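Local coordinates for protein dinoflagellate luciferase (Lingulodinium polyedrum, PDB 1VPR) that catalyses the oxidation of dinoflagellate luciferin by molecular oxygen with emission of blue light, and is represented here by the third of its three homologous luciferase domains, at residues 32-37 / 241-246; 143-148 / 249-254; 207-212 / 286-291; 98-103 / 300-305; 234-239 / 339-344. All blocks are in the same frame, centred on the assembly; numbering follows the deposited sequence.

Contact 1. Residues 32-37 / 241-246; sequences GMHKPE and PLVSGG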
# COMPACT_ATOMS: atom_id res chain seq x y z
N GLY A 32 -13.08 -3.22 9.98
CA GLY A 32 -12.01 -2.43 9.41
C GLY A 32 -11.47 -2.99 8.10
O GLY A 32 -10.54 -2.41 7.52
N MSE A 33 -12.08 -4.08 7.62
CA MSE A 33 -11.69 -4.80 6.39
C MSE A 33 -12.67 -4.66 5.21
O MSE A 33 -13.88 -4.53 5.41
CB MSE A 33 -11.57 -6.29 6.68
CG MSE A 33 -10.81 -6.63 7.94
SE MSE A 33 -8.92 -6.28 7.76
CE MSE A 33 -8.47 -8.00 6.97
N HIS A 34 -12.13 -4.71 3.98
CA HIS A 34 -12.96 -4.64 2.77
C HIS A 34 -12.80 -5.98 2.05
O HIS A 34 -11.72 -6.27 1.51
CB HIS A 34 -12.51 -3.52 1.83
CG HIS A 34 -13.33 -3.42 0.57
ND1 HIS A 34 -12.86 -2.80 -0.57
CD2 HIS A 34 -14.58 -3.86 0.28
CE1 HIS A 34 -13.79 -2.87 -1.52
NE2 HIS A 34 -14.84 -3.51 -1.02
N LYS A 35 -13.85 -6.78 2.06
CA LYS A 35 -13.83 -8.09 1.42
C LYS A 35 -15.02 -8.24 0.47
O LYS A 35 -16.09 -8.72 0.87
CB LYS A 35 -13.87 -9.18 2.48
N PRO A 36 -14.86 -7.82 -0.80
CA PRO A 36 -15.95 -7.92 -1.78
C PRO A 36 -15.88 -9.25 -2.52
O PRO A 36 -14.85 -9.93 -2.51
CB PRO A 36 -15.69 -6.73 -2.69
CG PRO A 36 -14.19 -6.76 -2.79
CD PRO A 36 -13.72 -7.06 -1.36
N GLU A 37 -16.98 -9.62 -3.18
CA GLU A 37 -17.03 -10.86 -3.94
C GLU A 37 -17.20 -10.53 -5.43
O GLU A 37 -18.26 -10.07 -5.86
CB GLU A 37 -18.19 -11.73 -3.45
N PRO A 241 -3.32 -7.72 3.34
CA PRO A 241 -4.22 -8.54 2.52
C PRO A 241 -4.73 -7.61 1.42
O PRO A 241 -5.00 -6.43 1.68
CB PRO A 241 -5.33 -8.93 3.50
CG PRO A 241 -5.26 -7.86 4.58
CD PRO A 241 -3.77 -7.66 4.73
N LEU A 242 -4.87 -8.13 0.20
CA LEU A 242 -5.30 -7.31 -0.93
C LEU A 242 -6.70 -7.65 -1.40
O LEU A 242 -7.16 -8.81 -1.30
CB LEU A 242 -4.33 -7.51 -2.10
CG LEU A 242 -2.84 -7.39 -1.76
CD1 LEU A 242 -2.03 -7.70 -3.01
CD2 LEU A 242 -2.53 -6.00 -1.22
N VAL A 243 -7.38 -6.63 -1.93
CA VAL A 243 -8.73 -6.78 -2.45
C VAL A 243 -8.70 -7.76 -3.62
O VAL A 243 -9.72 -8.40 -3.93
CB VAL A 243 -9.28 -5.43 -2.95
CG1 VAL A 243 -10.55 -5.63 -3.76
CG2 VAL A 243 -9.55 -4.51 -1.76
N SER A 244 -7.54 -7.87 -4.27
CA SER A 244 -7.36 -8.77 -5.41
C SER A 244 -7.27 -10.23 -4.96
O SER A 244 -7.37 -11.15 -5.77
CB SER A 244 -6.07 -8.41 -6.16
OG SER A 244 -4.94 -8.82 -5.41
N GLY A 245 -7.10 -10.44 -3.66
CA GLY A 245 -6.99 -11.78 -3.14
C GLY A 245 -5.53 -12.08 -2.85
O GLY A 245 -5.20 -13.09 -2.22
N GLY A 246 -4.64 -11.20 -3.30
CA GLY A 246 -3.22 -11.41 -3.08
C GLY A 246 -2.86 -11.20 -1.63
O GLY A 246 -3.65 -10.64 -0.85
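M33, H34 and P36 lie on P241 and V243, and so bring the N-terminal helical-bundle region against the loop between strands 237-241 and 247-253 of the calycin-type beta barrel. In that loop a type I turn runs from L242 to G245; the other side is the short strand 33-34 and the residues after it. M33, a selenomethionine, comes first. Its CB does not aim at the barrel, but bends at chi2 (-71°) and chi3 (-86°) fold the chain back until CE meets CG of the P241 ring at 4.0 Å, the two side chains crossing at about a right angle. H34 follows, its CG anti to the backbone N (chi1 180°), which lets ND1 come to 3.9 Å from V243 CG2. That methyl approaches the imidazole obliquely, and the encounter is only van der Waals contact. The polar ends of the ring are used otherwise: NE2 is hydrogen-bonded to Y60 OH and ND1 to V222 O, while F29 stacks on the imidazole. Together they fix the rotation of the ring and satisfy both nitrogens of this buried side chain. P36 adds a second apolar touch, and its CD also sits 3.6 Å above one face of the H34 ring, offset toward the rim. V243 is therefore the residue shared by two partners, one methyl for each. CG2, beside its backbone N, serves H34, whereas CG1, anti to that N, reaches P36 CG at 3.9 Å.

Contact 2. Residues 143-148 / 249-254; sequences LPWPAG and LGVWVL
L143 and W145 carry the loop side of this contact, and L249 and V251 receive them on strand 247-253. The CB atoms of L249 and V251, two residues apart, both point at the loop, as alternation along a beta strand requires; between them G250 has no side chain to offer. L143 presents one methyl: its CD1 rests 3.8 Å from L249 CB and 3.9 Å from L249 CD1, and the two leucines cross at about a right angle. W145 works through the far end of its indole. With CG beside the backbone N (chi1 -75°), the six-membered ring is carried to V251, where CZ3 lies 3.9 Å from CG2 and 4.1 Å from CG1, so both valine methyls are used. CG2 approaches obliquely and also meets CH2 at 4.0 Å. All four residues are buried, and every touch between them is carbon to carbon. The loop thus touches one barrel strand through two side chains, then diverges. Around it, Y237 of strand 237-241 packs on L143, L249 and V251, Y339 stacks on the W145 ring, and strand 259-266 closes the other flank through W265 on L143 and F263 on V251.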
# COMPACT_ATOMS: atom_id res chain seq x y z
N LEU A 143 11.41 -15.57 5.30
CA LEU A 143 11.47 -14.91 4.01
C LEU A 143 12.86 -14.29 3.92
O LEU A 143 13.44 -13.88 4.93
CB LEU A 143 10.38 -13.82 3.89
CG LEU A 143 8.92 -14.28 3.72
CD1 LEU A 143 7.96 -13.10 3.88
CD2 LEU A 143 8.73 -14.94 2.34
N PRO A 144 13.45 -14.25 2.71
CA PRO A 144 14.77 -13.65 2.55
C PRO A 144 14.65 -12.13 2.66
O PRO A 144 13.70 -11.56 2.14
CB PRO A 144 15.18 -14.07 1.12
CG PRO A 144 14.47 -15.36 0.92
CD PRO A 144 13.09 -15.05 1.52
N TRP A 145 15.58 -11.48 3.36
CA TRP A 145 15.59 -10.02 3.41
C TRP A 145 16.28 -9.65 2.09
O TRP A 145 17.19 -10.36 1.66
CB TRP A 145 16.43 -9.50 4.58
CG TRP A 145 15.77 -9.66 5.93
CD1 TRP A 145 15.89 -10.71 6.80
CD2 TRP A 145 14.89 -8.72 6.57
NE1 TRP A 145 15.15 -10.48 7.93
CE2 TRP A 145 14.52 -9.27 7.82
CE3 TRP A 145 14.38 -7.46 6.20
CZ2 TRP A 145 13.66 -8.61 8.71
CZ3 TRP A 145 13.52 -6.80 7.09
CH2 TRP A 145 13.17 -7.37 8.33
N PRO A 146 15.85 -8.57 1.42
CA PRO A 146 16.52 -8.22 0.16
C PRO A 146 17.86 -7.53 0.33
O PRO A 146 17.96 -6.50 0.99
CB PRO A 146 15.50 -7.32 -0.54
CG PRO A 146 14.82 -6.62 0.62
CD PRO A 146 14.63 -7.76 1.61
N ALA A 147 18.91 -8.11 -0.27
CA ALA A 147 20.26 -7.55 -0.21
C ALA A 147 20.22 -6.04 -0.47
O ALA A 147 19.51 -5.59 -1.38
CB ALA A 147 21.15 -8.22 -1.29
N GLY A 148 20.98 -5.27 0.31
CA GLY A 148 21.01 -3.82 0.10
C GLY A 148 19.99 -3.03 0.91
O GLY A 148 19.96 -1.81 0.84
N LEU A 249 3.63 -9.68 2.51
CA LEU A 249 4.31 -9.58 3.80
C LEU A 249 5.45 -8.62 3.48
O LEU A 249 6.32 -8.93 2.67
CB LEU A 249 4.83 -10.95 4.27
CG LEU A 249 3.75 -11.82 4.90
CD1 LEU A 249 4.31 -13.20 5.14
CD2 LEU A 249 3.27 -11.22 6.20
N GLY A 250 5.43 -7.43 4.08
CA GLY A 250 6.47 -6.47 3.75
C GLY A 250 6.98 -5.71 4.94
O GLY A 250 6.51 -5.91 6.05
N VAL A 251 7.93 -4.82 4.68
CA VAL A 251 8.59 -4.04 5.70
C VAL A 251 8.95 -2.67 5.17
O VAL A 251 9.32 -2.55 4.01
CB VAL A 251 9.96 -4.70 6.12
CG1 VAL A 251 10.75 -3.74 6.98
CG2 VAL A 251 9.72 -6.02 6.87
N TRP A 252 8.84 -1.63 6.01
CA TRP A 252 9.29 -0.30 5.63
C TRP A 252 10.41 -0.01 6.61
O TRP A 252 10.31 -0.34 7.81
CB TRP A 252 8.24 0.81 5.89
CG TRP A 252 7.21 0.97 4.84
CD1 TRP A 252 5.87 0.77 4.98
CD2 TRP A 252 7.41 1.42 3.50
NE1 TRP A 252 5.22 1.06 3.82
CE2 TRP A 252 6.15 1.47 2.89
CE3 TRP A 252 8.54 1.77 2.75
CZ2 TRP A 252 5.97 1.87 1.56
CZ3 TRP A 252 8.38 2.17 1.44
CH2 TRP A 252 7.09 2.21 0.85
N VAL A 253 11.48 0.58 6.11
CA VAL A 253 12.60 0.99 6.97
C VAL A 253 12.65 2.51 6.78
O VAL A 253 12.42 3.01 5.68
CB VAL A 253 13.94 0.36 6.52
CG1 VAL A 253 15.07 0.79 7.51
CG2 VAL A 253 13.81 -1.20 6.49
N LEU A 254 12.95 3.23 7.84
CA LEU A 254 13.03 4.70 7.79
C LEU A 254 14.48 5.03 8.20
O LEU A 254 14.74 5.47 9.31
CB LEU A 254 12.02 5.30 8.78
CG LEU A 254 10.53 5.42 8.39
CD1 LEU A 254 10.02 4.16 7.71
CD2 LEU A 254 9.72 5.70 9.65

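Contact 3. Residues 207-212 / 286-291; sequences LRINQF and TFMRQA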
# COMPACT_ATOMS: atom_id res chain seq x y z
N LEU A 207 -3.33 9.14 0.68
CA LEU A 207 -2.69 8.48 1.82
C LEU A 207 -2.85 9.46 2.99
O LEU A 207 -2.73 10.66 2.79
CB LEU A 207 -1.20 8.23 1.62
CG LEU A 207 -0.68 7.13 0.68
CD1 LEU A 207 0.87 7.23 0.67
CD2 LEU A 207 -1.14 5.73 1.16
N ARG A 208 -3.15 8.94 4.19
CA ARG A 208 -3.24 9.75 5.40
C ARG A 208 -2.20 9.07 6.29
O ARG A 208 -2.27 7.86 6.52
CB ARG A 208 -4.62 9.65 6.05
CG ARG A 208 -5.76 10.27 5.22
CD ARG A 208 -7.14 10.06 5.90
NE ARG A 208 -8.26 10.53 5.08
CZ ARG A 208 -8.83 11.73 5.14
NH1 ARG A 208 -9.84 12.03 4.32
NH2 ARG A 208 -8.42 12.65 6.02
N ILE A 209 -1.23 9.82 6.78
CA ILE A 209 -0.17 9.21 7.57
C ILE A 209 -0.01 9.90 8.91
O ILE A 209 0.02 11.14 8.99
CB ILE A 209 1.19 9.31 6.83
CG1 ILE A 209 1.11 8.60 5.49
CG2 ILE A 209 2.32 8.71 7.68
CD1 ILE A 209 2.36 8.87 4.60
N ASN A 210 0.08 9.10 9.95
CA ASN A 210 0.32 9.59 11.28
C ASN A 210 1.74 9.09 11.44
O ASN A 210 1.97 7.88 11.30
CB ASN A 210 -0.56 8.90 12.31
CG ASN A 210 -1.86 9.64 12.54
OD1 ASN A 210 -1.92 10.58 13.35
ND2 ASN A 210 -2.91 9.23 11.83
N GLN A 211 2.68 9.98 11.71
CA GLN A 211 4.06 9.55 11.88
C GLN A 211 4.64 10.05 13.19
O GLN A 211 4.51 11.24 13.50
CB GLN A 211 4.94 10.04 10.72
CG GLN A 211 6.46 9.88 11.02
CD GLN A 211 7.38 10.26 9.87
OE1 GLN A 211 7.09 11.16 9.09
NE2 GLN A 211 8.53 9.58 9.78
N PHE A 212 5.23 9.15 13.97
CA PHE A 212 5.87 9.55 15.21
C PHE A 212 7.25 8.87 15.18
O PHE A 212 7.40 7.73 15.61
CB PHE A 212 5.09 9.06 16.43
CG PHE A 212 5.66 9.56 17.75
CD1 PHE A 212 5.37 10.84 18.21
CD2 PHE A 212 6.48 8.73 18.53
CE1 PHE A 212 5.89 11.30 19.44
CE2 PHE A 212 7.00 9.17 19.75
CZ PHE A 212 6.70 10.46 20.20
N THR A 286 5.08 20.39 -1.23
CA THR A 286 5.87 19.24 -0.84
C THR A 286 5.29 18.06 -1.61
O THR A 286 4.08 17.85 -1.61
CB THR A 286 5.79 18.95 0.69
OG1 THR A 286 6.36 20.05 1.41
CG2 THR A 286 6.58 17.66 1.03
N PHE A 287 6.14 17.30 -2.28
CA PHE A 287 5.68 16.15 -3.03
C PHE A 287 6.27 14.87 -2.45
O PHE A 287 7.25 14.90 -1.71
CB PHE A 287 6.11 16.23 -4.51
CG PHE A 287 5.26 17.14 -5.36
CD1 PHE A 287 5.37 18.53 -5.24
CD2 PHE A 287 4.37 16.61 -6.28
CE1 PHE A 287 4.60 19.36 -6.03
CE2 PHE A 287 3.59 17.44 -7.07
CZ PHE A 287 3.70 18.81 -6.95
N MSE A 288 5.65 13.75 -2.79
CA MSE A 288 6.15 12.47 -2.36
C MSE A 288 6.21 11.62 -3.61
O MSE A 288 5.24 11.54 -4.36
CB MSE A 288 5.21 11.80 -1.34
CG MSE A 288 5.57 10.33 -1.15
SE MSE A 288 4.53 9.41 0.22
CE MSE A 288 5.51 9.99 1.68
N ARG A 289 7.36 10.99 -3.84
CA ARG A 289 7.47 10.11 -4.98
C ARG A 289 7.65 8.69 -4.48
O ARG A 289 8.53 8.40 -3.68
CB ARG A 289 8.66 10.47 -5.89
CG ARG A 289 8.73 9.54 -7.13
CD ARG A 289 10.02 9.75 -7.95
NE ARG A 289 11.22 9.35 -7.19
CZ ARG A 289 12.46 9.75 -7.51
NH1 ARG A 289 13.49 9.35 -6.78
NH2 ARG A 289 12.67 10.55 -8.54
N GLN A 290 6.78 7.81 -4.96
CA GLN A 290 6.83 6.39 -4.61
C GLN A 290 7.38 5.65 -5.83
O GLN A 290 6.89 5.84 -6.94
CB GLN A 290 5.41 5.92 -4.31
CG GLN A 290 5.25 4.45 -3.98
CD GLN A 290 3.82 4.12 -3.63
OE1 GLN A 290 3.25 4.68 -2.69
NE2 GLN A 290 3.23 3.20 -4.39
N ALA A 291 8.40 4.82 -5.64
CA ALA A 291 8.98 4.09 -6.76
C ALA A 291 9.04 2.61 -6.38
O ALA A 291 9.74 2.24 -5.43
CB ALA A 291 10.40 4.63 -7.07
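L207, I209 and M288 meet inside the beta barrel of the catalytic domain, where strands 206-212 and 285-294 face each other without being neighbours in the sheet. Strands 163-169 and 297-307 stand between them in the sheet order, and the nearest CA atoms, those of L207 and M288, are still 10.6 Å apart. The interaction across the gap is wholly apolar. M288, a selenomethionine, spans it with a chain extended through chi1 and chi2 (167° and 176°), and its CB points at the opposite strand, as do those of L207 and I209. W165 of strand 163-169 touches both I209 and M288, and Y303 touches L207. Polar groups in the two segments take other partners. R208 donates to the carbonyls of G68, K70 and P310. R289 forms a salt bridge with D103, and Q290 OE1 is hydrogen-bonded to Y303 OH and R277 NE. L207 and I209 alternate with R208 and N210; M288 and Q290 share the inward side, so the interior is not purely apolar. The touches are loose: L207 CD1 lies 4.3 Å from the selenium of M288, and the turn at chi3 (-82°) brings M288 CE to 4.4 Å from I209 CD1.

Contact 4. Residues 98-103 / 300-305; sequences KEADSD and FVFYVK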
# COMPACT_ATOMS: atom_id res chain seq x y z
N LYS A 98 9.39 12.93 -15.76
CA LYS A 98 10.49 12.88 -16.71
C LYS A 98 11.82 12.83 -15.96
O LYS A 98 12.73 12.13 -16.36
CB LYS A 98 10.43 14.09 -17.61
N GLU A 99 11.93 13.58 -14.87
CA GLU A 99 13.16 13.57 -14.10
C GLU A 99 13.35 12.21 -13.43
O GLU A 99 14.47 11.77 -13.21
CB GLU A 99 13.14 14.67 -13.03
CG GLU A 99 13.24 16.06 -13.61
CD GLU A 99 13.17 17.14 -12.55
OE1 GLU A 99 13.25 18.34 -12.92
OE2 GLU A 99 13.04 16.81 -11.36
N ALA A 100 12.25 11.54 -13.11
CA ALA A 100 12.31 10.25 -12.46
C ALA A 100 13.04 9.20 -13.29
O ALA A 100 13.70 8.33 -12.73
CB ALA A 100 10.91 9.78 -12.12
N ASP A 101 12.96 9.26 -14.62
CA ASP A 101 13.65 8.25 -15.43
C ASP A 101 15.17 8.34 -15.43
O ASP A 101 15.84 7.34 -15.71
CB ASP A 101 13.17 8.31 -16.88
CG ASP A 101 11.72 7.94 -17.01
OD1 ASP A 101 11.34 6.86 -16.51
OD2 ASP A 101 10.96 8.75 -17.59
N SER A 102 15.71 9.51 -15.10
CA SER A 102 17.16 9.71 -15.08
C SER A 102 17.72 9.73 -13.67
O SER A 102 18.94 9.87 -13.48
CB SER A 102 17.52 11.04 -15.73
OG SER A 102 16.83 11.18 -16.95
N ASP A 103 16.84 9.59 -12.67
CA ASP A 103 17.27 9.63 -11.28
C ASP A 103 18.13 8.43 -10.91
O ASP A 103 17.68 7.30 -10.93
CB ASP A 103 16.05 9.70 -10.35
CG ASP A 103 16.42 10.13 -8.93
OD1 ASP A 103 17.59 9.94 -8.52
OD2 ASP A 103 15.52 10.64 -8.22
N PHE A 300 6.16 4.41 -10.93
CA PHE A 300 6.12 5.59 -10.06
C PHE A 300 4.72 6.09 -9.70
O PHE A 300 3.80 6.05 -10.52
CB PHE A 300 6.86 6.79 -10.70
CG PHE A 300 8.33 6.55 -10.94
CD1 PHE A 300 8.79 6.12 -12.19
CD2 PHE A 300 9.24 6.74 -9.91
CE1 PHE A 300 10.13 5.88 -12.40
CE2 PHE A 300 10.60 6.50 -10.12
CZ PHE A 300 11.04 6.07 -11.36
N VAL A 301 4.57 6.54 -8.45
CA VAL A 301 3.31 7.13 -7.99
C VAL A 301 3.76 8.46 -7.39
O VAL A 301 4.74 8.50 -6.63
CB VAL A 301 2.60 6.26 -6.89
CG1 VAL A 301 1.32 6.98 -6.41
CG2 VAL A 301 2.23 4.90 -7.46
N PHE A 302 3.08 9.55 -7.75
CA PHE A 302 3.41 10.86 -7.18
C PHE A 302 2.21 11.40 -6.42
O PHE A 302 1.06 11.26 -6.88
CB PHE A 302 3.76 11.89 -8.27
CG PHE A 302 5.11 11.67 -8.91
CD1 PHE A 302 5.27 10.73 -9.92
CD2 PHE A 302 6.22 12.38 -8.47
CE1 PHE A 302 6.51 10.52 -10.50
CE2 PHE A 302 7.46 12.18 -9.05
CZ PHE A 302 7.61 11.24 -10.06
N TYR A 303 2.49 12.01 -5.26
CA TYR A 303 1.46 12.61 -4.40
C TYR A 303 1.90 14.02 -4.05
O TYR A 303 3.11 14.30 -3.95
CB TYR A 303 1.33 11.87 -3.06
CG TYR A 303 1.24 10.35 -3.13
CD1 TYR A 303 2.39 9.56 -3.20
CD2 TYR A 303 0.02 9.71 -3.02
CE1 TYR A 303 2.31 8.16 -3.15
CE2 TYR A 303 -0.08 8.31 -2.96
CZ TYR A 303 1.08 7.55 -3.02
OH TYR A 303 0.98 6.17 -2.91
N VAL A 304 0.93 14.90 -3.84
CA VAL A 304 1.26 16.25 -3.42
C VAL A 304 0.66 16.41 -2.00
O VAL A 304 -0.44 15.92 -1.72
CB VAL A 304 0.69 17.33 -4.39
CG1 VAL A 304 -0.85 17.25 -4.47
CG2 VAL A 304 1.12 18.71 -3.92
N LYS A 305 1.40 17.05 -1.10
CA LYS A 305 0.92 17.21 0.27
C LYS A 305 -0.13 18.33 0.38
O LYS A 305 0.16 19.50 0.11
CB LYS A 305 2.09 17.49 1.20
CG LYS A 305 1.79 17.04 2.62
CD LYS A 305 2.86 17.45 3.60
CE LYS A 305 2.57 16.79 4.93
NZ LYS A 305 3.65 17.10 5.93
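The last part of helix 87-100 is laid against the outer side of the beta barrel here, A100 meeting F300 and F302 of strand 297-307. The nearest CA atoms, those of A100 and F300, are 8.1 Å apart, near enough for a single methyl to reach the ring. That methyl, A100 CB, sits over the centre of the F300 ring, 3.8 Å from its centroid and only 12° off the ring normal, which meets the definition of a CH-pi contact. F300 is put there by its first torsion, with CG anti to the carbonyl carbon (chi1 -62°), and its CB points at the helix. Its CZ also lies 3.7 Å from A100 O. A leucine in place of F300 would probably leave the A100 methyl without the flat face it now rests on and open a gap beside the helix. F302, two residues on and on the same side of the strand, meets the same methyl differently: A100 CB lies at the edge of its ring, near the ring plane, 4.2 Å from CZ. One alanine methyl thus faces two aromatic rings, the first from above and the second from the rim. L96 and L97 of the helix also touch F302, and R289 of strand 285-294 packs on both phenylalanines. More distantly, D101 OD1 approaches F300 obliquely, 4.4 Å from CE1. Apolar and CH-pi attraction, with no polar bond, joins helix to strand between these segments.

Contact 5. Residues 234-239 / 339-344; sequences SGHYFY and YPTLAK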
# COMPACT_ATOMS: atom_id res chain seq x y z
N SER A 234 9.63 0.86 11.62
CA SER A 234 10.83 0.71 10.80
C SER A 234 11.50 -0.63 11.10
O SER A 234 11.79 -0.94 12.25
CB SER A 234 11.79 1.86 11.11
OG SER A 234 12.96 1.80 10.33
N GLY A 235 11.72 -1.44 10.06
CA GLY A 235 12.41 -2.72 10.22
C GLY A 235 11.56 -3.91 10.64
O GLY A 235 12.09 -5.03 10.78
N HIS A 236 10.25 -3.70 10.84
CA HIS A 236 9.36 -4.78 11.26
C HIS A 236 8.30 -5.12 10.24
O HIS A 236 7.73 -4.24 9.60
CB HIS A 236 8.72 -4.41 12.61
CG HIS A 236 9.70 -4.34 13.74
ND1 HIS A 236 10.04 -5.43 14.50
CD2 HIS A 236 10.45 -3.31 14.21
CE1 HIS A 236 10.96 -5.08 15.39
NE2 HIS A 236 11.22 -3.80 15.23
N TYR A 237 8.03 -6.41 10.09
CA TYR A 237 7.07 -6.91 9.11
C TYR A 237 5.61 -6.59 9.42
O TYR A 237 5.22 -6.36 10.56
CB TYR A 237 7.17 -8.44 9.00
CG TYR A 237 8.05 -8.95 7.88
CD1 TYR A 237 9.38 -9.30 8.11
CD2 TYR A 237 7.55 -9.10 6.60
CE1 TYR A 237 10.18 -9.78 7.09
CE2 TYR A 237 8.34 -9.57 5.57
CZ TYR A 237 9.65 -9.91 5.83
OH TYR A 237 10.41 -10.38 4.81
N PHE A 238 4.82 -6.54 8.36
CA PHE A 238 3.39 -6.38 8.52
C PHE A 238 2.77 -7.09 7.35
O PHE A 238 3.42 -7.37 6.34
CB PHE A 238 2.95 -4.90 8.68
CG PHE A 238 3.27 -4.01 7.51
CD1 PHE A 238 2.27 -3.64 6.61
CD2 PHE A 238 4.54 -3.48 7.34
CE1 PHE A 238 2.53 -2.75 5.56
CE2 PHE A 238 4.82 -2.60 6.31
CZ PHE A 238 3.81 -2.23 5.41
N TYR A 239 1.51 -7.42 7.51
CA TYR A 239 0.79 -8.17 6.51
C TYR A 239 -0.23 -7.29 5.78
O TYR A 239 -1.01 -6.58 6.42
CB TYR A 239 0.08 -9.32 7.25
CG TYR A 239 -0.99 -10.03 6.45
CD1 TYR A 239 -0.73 -10.49 5.16
CD2 TYR A 239 -2.27 -10.25 6.99
CE1 TYR A 239 -1.70 -11.16 4.41
CE2 TYR A 239 -3.25 -10.91 6.25
CZ TYR A 239 -2.95 -11.37 4.96
OH TYR A 239 -3.87 -12.07 4.22
N TYR A 339 19.99 -9.80 9.07
CA TYR A 339 19.32 -8.50 9.14
C TYR A 339 18.90 -8.44 10.59
O TYR A 339 18.19 -9.32 11.07
CB TYR A 339 18.11 -8.44 8.21
CG TYR A 339 17.59 -7.03 8.09
CD1 TYR A 339 18.14 -6.13 7.16
CD2 TYR A 339 16.59 -6.57 8.95
CE1 TYR A 339 17.69 -4.79 7.10
CE2 TYR A 339 16.14 -5.25 8.90
CZ TYR A 339 16.68 -4.37 7.98
OH TYR A 339 16.17 -3.09 7.94
N PRO A 340 19.30 -7.39 11.32
CA PRO A 340 18.95 -7.28 12.74
C PRO A 340 17.52 -7.01 13.21
O PRO A 340 17.24 -5.94 13.76
CB PRO A 340 19.91 -6.21 13.23
CG PRO A 340 19.86 -5.24 12.08
CD PRO A 340 20.00 -6.18 10.87
N THR A 341 16.64 -7.97 13.00
CA THR A 341 15.26 -7.86 13.44
C THR A 341 14.91 -9.21 14.06
O THR A 341 15.15 -10.25 13.44
CB THR A 341 14.29 -7.53 12.28
OG1 THR A 341 14.44 -6.14 11.92
CG2 THR A 341 12.81 -7.78 12.70
N LEU A 342 14.37 -9.19 15.28
CA LEU A 342 13.99 -10.40 15.99
C LEU A 342 12.63 -10.90 15.51
O LEU A 342 11.71 -10.11 15.22
CB LEU A 342 13.92 -10.14 17.51
CG LEU A 342 15.21 -9.55 18.11
CD1 LEU A 342 15.02 -9.20 19.57
CD2 LEU A 342 16.36 -10.57 17.91
N ALA A 343 12.51 -12.22 15.44
CA ALA A 343 11.30 -12.88 14.98
C ALA A 343 10.22 -12.98 16.06
O ALA A 343 9.75 -14.08 16.38
CB ALA A 343 11.66 -14.27 14.46
N LYS A 344 9.85 -11.84 16.63
CA LYS A 344 8.81 -11.79 17.65
C LYS A 344 7.91 -10.62 17.30
O LYS A 344 8.39 -9.54 16.93
CB LYS A 344 9.42 -11.58 19.04
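G235, with a positive phi of 84°, turns the chain on its way into strand 237-241 and brings its CA to 6.7 Å from that of T341, the nearest such pair between the segments. A side chain at G235 would point at the loop and would also collide with the S234 carbonyl oxygen, which suits glycine to this place. The link is a hydrogen bond from T341 OG1 to G235 O at 2.8 Å. The hydroxyl approaches off the C=O direction, at a C=O...donor angle of 138°, and is tilted 27° out of the carbonyl plane. The first torsion of T341 sets OG1 beside its backbone N and CG2 anti to that N; from there CG2 lies 3.4 Å from the same carbonyl oxygen. T341 OG1 also lies at the edge of the Y339 ring, in its plane, while P340 CD sits over one ring face. Y339 OH approaches G235 CA at 4.4 Å, but its hydrogen bond is to P150 O. H236 meets T341 more loosely, CG2 coming obliquely to 4.1 Å from ND1, an atom whose hydrogen bond is to D321 OD2. D321 OD1 also accepts from Y237 N. With a valine in place of T341 the hydroxyl is lost, which would probably leave G235 O without this donor and the loop less firmly fixed to the turn. What results is a positive-phi glycine in the loop that runs into a barrel strand, pinned on the outside by a C-terminal loop of the catalytic domain through a side-chain to main-chain bond.

How the contacts relate
Contact 3 alone crosses the barrel interior, and like contact 2 it is wholly buried and apolar; contacts 1 and 4, only partly buried, fasten outer elements to the barrel, the N-terminal region and a helix respectively. Contacts 2 and 5 belong together: their centres are about 8 Å apart, their strands 247-253 and 237-241 are neighbours, and two covering loops meet there. Contacts 3 and 4 are joined likewise through adjacent strands 285-294 and 297-307, one looking into the barrel and the other outward. Among the five, contact 5 is the one bridged by a hydrogen bond. Contact 1 lies across the chain's centre from contacts 3 and 4.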